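Long-range contact in alpha-L-rhamnosidase (Streptomyces avermitilis, PDB 3W5M), which hydrolyses terminal non-reducing alpha-L-rhamnose residues from flavonoids such as naringin and from gum arabic, and binds L-rhamnose through a calcium-dependent carbohydrate-binding module: residues 427-439 with 560-572. Sequence-based numbering, arbitrary orientation.
Sequences PIVSADLLSGETY and TYEPRFTFHGFRY
E437 reaches from the beta hairpin 428-440, at one edge of a mixed beta sheet, into the loop of the concanavalin-like domain that follows strand 559-561, at the sheet's other edge, and its buried carboxylate gathers that loop. With CG anti to the backbone N (chi1 -173°) and the chain extended beyond it, OE1 takes two consecutive amides: R564 N at 2.8 Å, on the syn side and somewhat out of plane, and F565 N at 3.0 Å, nearly along the C-O axis. OE2 accepts the hydroxyl of Y561, OH to OE2 2.7 Å, from above the carboxylate plane. OE2 also accepts a hydrogen bond from a water, which donates in turn to E562 O and accepts from R564 NH1. Glutamate suits the place, being long enough to cross to the loop and having two acceptors for these donors; so many N-H and O-H groups would probably stabilise its anionic form. The edge of the R564 guanidinium meets Y439 CE2, the planes only 14° apart, and NE forms a salt bridge with E330. Y439 OH is hydrogen-bonded to E444 OE2, and a water that donates to it accepts from R564 NH1. Y561 CE1 packs on Y439 CB at 3.4 Å, the rings oblique.

At the hairpin turn, about 8 Å between side chains from the rhamnose-binding D635, D432 OD2 accepts from the amides of L434 and S435, an Asx motif, while OD1 is bonded to N384 N. T566 OG1 has one proton and two carbonyls within reach, D432 O at 2.9 Å and L433 O at 3.1 Å; either bond may form. Small A431 lets F565 CB approach, and a water donates to A431 O, weakly, and to F565 O. At G436 the backbone angles would jam any CB against S435 O; its CA meets the H568 ring edge, CE1 at 4.0 Å.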
# COMPACT_ATOMS: atom_id res chain seq x y z
N PRO A 427 0.56 13.95 23.06
CA PRO A 427 1.46 12.84 23.38
C PRO A 427 2.25 12.24 22.20
O PRO A 427 3.22 11.51 22.41
CB PRO A 427 0.51 11.79 23.92
CG PRO A 427 -0.79 12.04 23.25
CD PRO A 427 -0.83 13.51 22.92
N ILE A 428 1.82 12.51 20.96
CA ILE A 428 2.52 11.86 19.84
C ILE A 428 3.73 12.68 19.40
O ILE A 428 3.63 13.58 18.55
CB ILE A 428 1.58 11.56 18.65
CG1 ILE A 428 0.27 11.00 19.18
CG2 ILE A 428 2.28 10.58 17.71
CD1 ILE A 428 -0.81 10.65 18.16
N VAL A 429 4.88 12.34 20.00
CA VAL A 429 6.13 13.09 19.87
C VAL A 429 6.70 12.96 18.47
O VAL A 429 7.22 13.93 17.89
CB VAL A 429 7.14 12.54 20.92
CG1 VAL A 429 8.48 13.23 20.80
CG2 VAL A 429 6.56 12.73 22.33
N SER A 430 6.58 11.77 17.90
CA SER A 430 7.10 11.54 16.57
C SER A 430 6.22 10.52 15.87
O SER A 430 5.76 9.56 16.49
CB SER A 430 8.53 11.04 16.69
OG SER A 430 9.11 10.97 15.41
N ALA A 431 5.96 10.70 14.58
CA ALA A 431 5.12 9.74 13.87
C ALA A 431 5.60 9.67 12.43
O ALA A 431 5.45 10.65 11.68
CB ALA A 431 3.67 10.15 13.92
N ASP A 432 6.16 8.54 12.05
CA ASP A 432 6.70 8.41 10.69
C ASP A 432 6.32 7.06 10.16
O ASP A 432 6.37 6.07 10.89
CB ASP A 432 8.23 8.55 10.73
CG ASP A 432 8.85 8.59 9.32
OD1 ASP A 432 8.92 9.71 8.75
OD2 ASP A 432 9.25 7.52 8.80
N LEU A 433 5.99 6.97 8.87
CA LEU A 433 5.52 5.68 8.36
C LEU A 433 6.59 4.62 8.45
O LEU A 433 6.30 3.45 8.75
CB LEU A 433 5.03 5.82 6.91
CG LEU A 433 3.78 6.68 6.77
CD1 LEU A 433 3.54 7.00 5.29
CD2 LEU A 433 2.54 6.01 7.38
N LEU A 434 7.82 5.01 8.17
CA LEU A 434 8.95 4.08 8.20
C LEU A 434 9.64 3.93 9.57
O LEU A 434 9.99 2.82 9.97
CB LEU A 434 9.98 4.47 7.14
CG LEU A 434 9.46 4.64 5.71
CD1 LEU A 434 10.65 5.02 4.83
CD2 LEU A 434 8.78 3.39 5.17
N SER A 435 9.83 5.04 10.27
CA SER A 435 10.63 5.01 11.49
C SER A 435 9.84 4.48 12.67
O SER A 435 10.41 3.84 13.58
CB SER A 435 11.16 6.40 11.82
OG SER A 435 11.94 6.87 10.74
N GLY A 436 8.54 4.75 12.66
CA GLY A 436 7.61 4.33 13.73
C GLY A 436 7.03 5.53 14.47
O GLY A 436 7.20 6.69 14.07
N GLU A 437 6.35 5.26 15.57
CA GLU A 437 5.70 6.32 16.31
C GLU A 437 6.22 6.30 17.75
O GLU A 437 6.47 5.23 18.29
CB GLU A 437 4.18 6.09 16.27
CG GLU A 437 3.34 7.23 16.86
CD GLU A 437 1.85 6.90 16.92
OE1 GLU A 437 1.19 6.97 15.87
OE2 GLU A 437 1.33 6.62 18.02
N THR A 438 6.37 7.48 18.34
CA THR A 438 6.87 7.63 19.71
C THR A 438 5.76 8.38 20.42
O THR A 438 5.32 9.42 19.97
CB THR A 438 8.20 8.41 19.70
OG1 THR A 438 9.16 7.67 18.93
CG2 THR A 438 8.75 8.60 21.12
N TYR A 439 5.29 7.82 21.54
CA TYR A 439 4.12 8.34 22.22
C TYR A 439 4.47 8.42 23.70
O TYR A 439 4.94 7.43 24.26
CB TYR A 439 2.97 7.35 22.06
CG TYR A 439 1.60 7.78 22.59
CD1 TYR A 439 1.31 7.74 23.97
CD2 TYR A 439 0.57 8.20 21.71
CE1 TYR A 439 0.06 8.10 24.44
CE2 TYR A 439 -0.69 8.56 22.18
CZ TYR A 439 -0.93 8.51 23.56
OH TYR A 439 -2.14 8.90 24.07
N THR A 560 -3.29 1.21 27.46
CA THR A 560 -3.49 0.65 26.12
C THR A 560 -2.82 1.59 25.16
O THR A 560 -3.15 2.77 25.19
CB THR A 560 -4.98 0.57 25.73
OG1 THR A 560 -5.66 -0.32 26.62
CG2 THR A 560 -5.14 0.06 24.28
N TYR A 561 -1.89 1.10 24.35
CA TYR A 561 -1.26 1.95 23.33
C TYR A 561 -1.52 1.37 21.95
O TYR A 561 -1.24 0.18 21.71
CB TYR A 561 0.25 2.11 23.58
CG TYR A 561 0.95 2.81 22.43
CD1 TYR A 561 0.56 4.11 22.02
CD2 TYR A 561 1.96 2.17 21.72
CE1 TYR A 561 1.17 4.72 20.93
CE2 TYR A 561 2.58 2.78 20.63
CZ TYR A 561 2.19 4.06 20.26
OH TYR A 561 2.83 4.66 19.17
N GLU A 562 -2.05 2.20 21.04
CA GLU A 562 -2.30 1.76 19.67
C GLU A 562 -1.75 2.83 18.74
O GLU A 562 -2.32 3.91 18.68
CB GLU A 562 -3.80 1.58 19.44
CG GLU A 562 -4.33 0.26 20.01
CD GLU A 562 -5.84 0.18 20.02
OE1 GLU A 562 -6.51 1.21 20.26
OE2 GLU A 562 -6.37 -0.92 19.80
N PRO A 563 -0.67 2.55 18.02
CA PRO A 563 -0.16 3.60 17.10
C PRO A 563 -1.20 4.06 16.08
O PRO A 563 -2.13 3.30 15.73
CB PRO A 563 1.01 2.90 16.39
CG PRO A 563 1.44 1.82 17.36
CD PRO A 563 0.16 1.33 17.98
N ARG A 564 -1.07 5.29 15.58
CA ARG A 564 -2.04 5.80 14.59
C ARG A 564 -1.40 6.15 13.24
O ARG A 564 -2.05 6.07 12.21
CB ARG A 564 -2.74 7.06 15.11
CG ARG A 564 -3.78 6.85 16.19
CD ARG A 564 -3.94 8.17 16.96
NE ARG A 564 -5.06 8.22 17.91
CZ ARG A 564 -4.91 8.21 19.24
NH1 ARG A 564 -3.70 8.10 19.77
NH2 ARG A 564 -5.99 8.28 20.03
N PHE A 565 -0.15 6.60 13.26
CA PHE A 565 0.43 7.24 12.07
C PHE A 565 1.67 6.56 11.55
O PHE A 565 2.62 7.19 11.01
CB PHE A 565 0.64 8.73 12.35
CG PHE A 565 -0.62 9.42 12.74
CD1 PHE A 565 -1.67 9.51 11.82
CD2 PHE A 565 -0.78 9.96 14.02
CE1 PHE A 565 -2.86 10.14 12.16
CE2 PHE A 565 -1.96 10.61 14.35
CZ PHE A 565 -3.01 10.69 13.43
N THR A 566 1.68 5.24 11.73
CA THR A 566 2.80 4.44 11.20
C THR A 566 2.22 3.09 10.84
O THR A 566 1.09 2.78 11.20
CB THR A 566 3.95 4.27 12.24
OG1 THR A 566 5.04 3.62 11.59
CG2 THR A 566 3.50 3.40 13.40
N PHE A 567 2.97 2.29 10.08
CA PHE A 567 2.62 0.88 9.89
C PHE A 567 3.87 0.09 9.62
O PHE A 567 4.86 0.66 9.15
CB PHE A 567 1.57 0.64 8.79
CG PHE A 567 2.05 0.87 7.39
CD1 PHE A 567 1.93 2.14 6.79
CD2 PHE A 567 2.50 -0.19 6.61
CE1 PHE A 567 2.34 2.33 5.47
CE2 PHE A 567 2.93 0.00 5.29
CZ PHE A 567 2.82 1.26 4.72
N HIS A 568 3.84 -1.21 9.93
CA HIS A 568 5.02 -2.05 9.73
C HIS A 568 4.58 -3.37 9.11
O HIS A 568 3.41 -3.78 9.20
CB HIS A 568 5.74 -2.35 11.06
CG HIS A 568 5.65 -1.23 12.06
ND1 HIS A 568 6.31 -0.03 11.91
CD2 HIS A 568 5.00 -1.15 13.25
CE1 HIS A 568 6.05 0.75 12.95
NE2 HIS A 568 5.26 0.09 13.78
N GLY A 569 5.54 -4.05 8.50
CA GLY A 569 5.35 -5.43 8.00
C GLY A 569 6.16 -6.38 8.88
O GLY A 569 7.38 -6.21 9.03
N PHE A 570 5.49 -7.35 9.49
CA PHE A 570 6.14 -8.15 10.55
C PHE A 570 5.31 -9.34 10.92
O PHE A 570 4.07 -9.33 10.78
CB PHE A 570 6.31 -7.30 11.83
CG PHE A 570 5.02 -6.83 12.43
CD1 PHE A 570 4.33 -5.75 11.87
CD2 PHE A 570 4.53 -7.42 13.59
CE1 PHE A 570 3.14 -5.31 12.45
CE2 PHE A 570 3.35 -6.98 14.16
CZ PHE A 570 2.65 -5.94 13.59
N ARG A 571 6.02 -10.36 11.42
CA ARG A 571 5.42 -11.50 12.11
C ARG A 571 5.81 -11.49 13.59
O ARG A 571 5.09 -12.02 14.45
CB ARG A 571 5.91 -12.80 11.46
CG ARG A 571 5.50 -14.03 12.27
CD ARG A 571 5.72 -15.35 11.53
NE ARG A 571 5.60 -16.47 12.46
CZ ARG A 571 5.64 -17.75 12.11
NH1 ARG A 571 5.81 -18.09 10.84
NH2 ARG A 571 5.53 -18.70 13.04
N TYR A 572 6.96 -10.90 13.89
CA TYR A 572 7.49 -10.93 15.27
C TYR A 572 7.62 -9.53 15.82
O TYR A 572 8.00 -8.60 15.10
CB TYR A 572 8.85 -11.61 15.28
CG TYR A 572 8.86 -12.98 14.62
CD1 TYR A 572 8.52 -14.12 15.34
CD2 TYR A 572 9.21 -13.13 13.26
CE1 TYR A 572 8.51 -15.36 14.74
CE2 TYR A 572 9.19 -14.37 12.66
CZ TYR A 572 8.85 -15.48 13.40
OH TYR A 572 8.85 -16.72 12.82
O HOH W 1 3.22 9.77 9.83
O HOH W 2 7.74 1.29 9.82
O HOH W 3 -1.45 6.66 18.99
O HOH W 4 -3.98 10.07 22.43
O HOH W 5 -4.23 7.16 22.38